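Local structure of inorganic polyphosphate/ATP-glucomannokinase (Arthrobacter sp., 1WOQ) at residues G16-G21 against G79-G84. The protein phosphorylates glucose and mannose, probably with either inorganic polyphosphate or ATP as phosphoryl donor, and belongs to the ROK family of sugar kinases. Numbering follows the deposited sequence.
With BGC (beta-D-glucopyranose), chain C; PO4 (phosphate ion), chain D.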
loop_
_atom_site.group_PDB
_atom_site.type_symbol
_atom_site.label_atom_id
_atom_site.label_comp_id
_atom_site.label_asym_id
_atom_site.label_seq_id
_atom_site.Cartn_x
_atom_site.Cartn_y
_atom_site.Cartn_z
ATOM N N GLY A 16 11.085 -6.921 1.771
ATOM C CA GLY A 16 9.945 -6.040 1.961
ATOM C C GLY A 16 8.758 -6.921 2.304
ATOM O O GLY A 16 8.592 -7.985 1.711
ATOM N N ILE A 17 7.937 -6.490 3.258
ATOM C CA ILE A 17 6.770 -7.257 3.689
ATOM C C ILE A 17 5.521 -6.389 3.560
ATOM O O ILE A 17 5.524 -5.235 3.977
ATOM C CB ILE A 17 6.917 -7.700 5.171
ATOM C CG1 ILE A 17 8.201 -8.517 5.352
ATOM C CG2 ILE A 17 5.706 -8.530 5.599
ATOM C CD1 ILE A 17 8.197 -9.852 4.626
ATOM N N ASP A 18 4.455 -6.949 2.993
ATOM C CA ASP A 18 3.206 -6.212 2.808
ATOM C C ASP A 18 2.093 -6.890 3.610
ATOM O O ASP A 18 1.717 -8.030 3.331
ATOM C CB ASP A 18 2.871 -6.168 1.306
ATOM C CG ASP A 18 1.706 -5.244 0.975
ATOM O OD1 ASP A 18 1.487 -4.239 1.680
ATOM O OD2 ASP A 18 1.012 -5.517 -0.025
ATOM N N ILE A 19 1.590 -6.191 4.623
ATOM C CA ILE A 19 0.527 -6.728 5.467
ATOM C C ILE A 19 -0.827 -6.319 4.900
ATOM O O ILE A 19 -1.182 -5.138 4.897
ATOM C CB ILE A 19 0.647 -6.213 6.918
ATOM C CG1 ILE A 19 1.969 -6.689 7.529
ATOM C CG2 ILE A 19 -0.539 -6.707 7.746
ATOM C CD1 ILE A 19 2.257 -6.130 8.914
ATOM N N GLY A 20 -1.576 -7.303 4.415
ATOM C CA GLY A 20 -2.878 -7.025 3.841
ATOM C C GLY A 20 -4.017 -7.611 4.650
ATOM O O GLY A 20 -3.795 -8.274 5.663
ATOM N N GLY A 21 -5.240 -7.368 4.195
ATOM C CA GLY A 21 -6.402 -7.877 4.894
ATOM C C GLY A 21 -6.537 -9.385 4.815
ATOM O O GLY A 21 -6.946 -10.023 5.785
ATOM N N GLY A 79 11.679 -3.932 5.595
ATOM C CA GLY A 79 10.619 -2.951 5.436
ATOM C C GLY A 79 9.273 -3.649 5.508
ATOM O O GLY A 79 9.100 -4.734 4.958
ATOM N N VAL A 80 8.310 -3.031 6.177
ATOM C CA VAL A 80 6.992 -3.642 6.329
ATOM C C VAL A 80 5.897 -2.599 6.162
ATOM O O VAL A 80 6.057 -1.460 6.600
ATOM C CB VAL A 80 6.855 -4.271 7.734
ATOM C CG1 VAL A 80 5.511 -4.965 7.875
ATOM C CG2 VAL A 80 8.003 -5.246 7.979
ATOM N N THR A 81 4.791 -2.978 5.527
ATOM C CA THR A 81 3.682 -2.043 5.354
ATOM C C THR A 81 2.584 -2.351 6.358
ATOM O O THR A 81 2.507 -3.452 6.901
ATOM C CB THR A 81 3.041 -2.126 3.953
ATOM O OG1 THR A 81 2.312 -3.356 3.835
ATOM C CG2 THR A 81 4.107 -2.054 2.863
ATOM N N PHE A 82 1.725 -1.369 6.593
ATOM C CA PHE A 82 0.618 -1.534 7.520
ATOM C C PHE A 82 -0.494 -0.605 7.062
ATOM O O PHE A 82 -0.239 0.549 6.725
ATOM C CB PHE A 82 1.041 -1.168 8.940
ATOM C CG PHE A 82 -0.023 -1.435 9.957
ATOM C CD1 PHE A 82 -0.159 -2.698 10.519
ATOM C CD2 PHE A 82 -0.931 -0.441 10.304
ATOM C CE1 PHE A 82 -1.191 -2.969 11.413
ATOM C CE2 PHE A 82 -1.965 -0.704 11.197
ATOM C CZ PHE A 82 -2.094 -1.968 11.750
ATOM N N PRO A 83 -1.746 -1.089 7.056
ATOM C CA PRO A 83 -2.881 -0.277 6.620
ATOM C C PRO A 83 -3.363 0.777 7.613
ATOM O O PRO A 83 -4.500 0.731 8.067
ATOM C CB PRO A 83 -3.947 -1.326 6.327
ATOM C CG PRO A 83 -3.710 -2.315 7.418
ATOM C CD PRO A 83 -2.190 -2.444 7.441
ATOM N N GLY A 84 -2.496 1.729 7.936
ATOM C CA GLY A 84 -2.877 2.786 8.855
ATOM C C GLY A 84 -1.831 3.883 8.924
ATOM O O GLY A 84 -0.770 3.778 8.309
HETATM C C2 BGC C . -6.628 2.875 5.853
HETATM C C3 BGC C . -5.351 3.305 5.118
HETATM C C4 BGC C . -4.932 2.220 4.115
HETATM C C5 BGC C . -6.110 1.893 3.185
HETATM C C6 BGC C . -5.820 0.771 2.206
HETATM C C1 BGC C . -7.713 2.548 4.823
HETATM O O1 BGC C . -8.869 2.119 5.454
HETATM O O2 BGC C . -7.068 3.917 6.707
HETATM O O3 BGC C . -4.306 3.536 6.050
HETATM O O4 BGC C . -3.825 2.676 3.345
HETATM O O5 BGC C . -7.260 1.497 3.965
HETATM O O6 BGC C . -5.353 -0.392 2.874
HETATM P P PO4 D . -5.935 -5.301 1.043
HETATM O O1 PO4 D . -4.701 -4.470 1.594
HETATM O O2 PO4 D . -6.891 -4.547 0.146
HETATM O O3 PO4 D . -5.211 -6.413 0.249
HETATM O O4 PO4 D . -6.564 -5.843 2.315
#
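Adjacent parallel strands 16-19 and 79-82 of the actin-like ATPase fold, whose axes differ by 13°, lead into a loop that binds a phosphate ion and into part of the glucose pocket. I17 is bonded twice to strand 79-82: its N donates to G79 O (2.7 Å) and its O accepts from T81 N (2.8 Å). Beyond this point the strands spread, and the T81 side chain replaces the next backbone bond; T81 O, buried without a hydrogen-bond partner, abuts I19 CB at 3.3 Å. With chi1 at 71°, OG1 sits between its own N and carbonyl carbon, donates to D18 OD1 in a very short bond of 2.5 Å, and accepts from I19 N at 3.0 Å. The hydroxyl thus helps hold the carboxylate of D18, whose side chain lies about 5 Å from a second phosphate ion. A valine at T81 would probably leave I19 N without its acceptor and D18 freer to turn. On the opposite face the side chains of I19 and V80 cross, CD1 of I19 meeting CG1 of V80 at 3.6 Å and lying loosely at the F82 ring edge. Past the strand ends, G21 N donates to a phosphate ion, probably from the crystallisation liquor, while P83 and G84 border the bound glucose. Helix 51-66 covers I17 and I19, helix 123-134 packs on T81 and P83, and strands 23-30 and 118-122 flank the pair within the sheet.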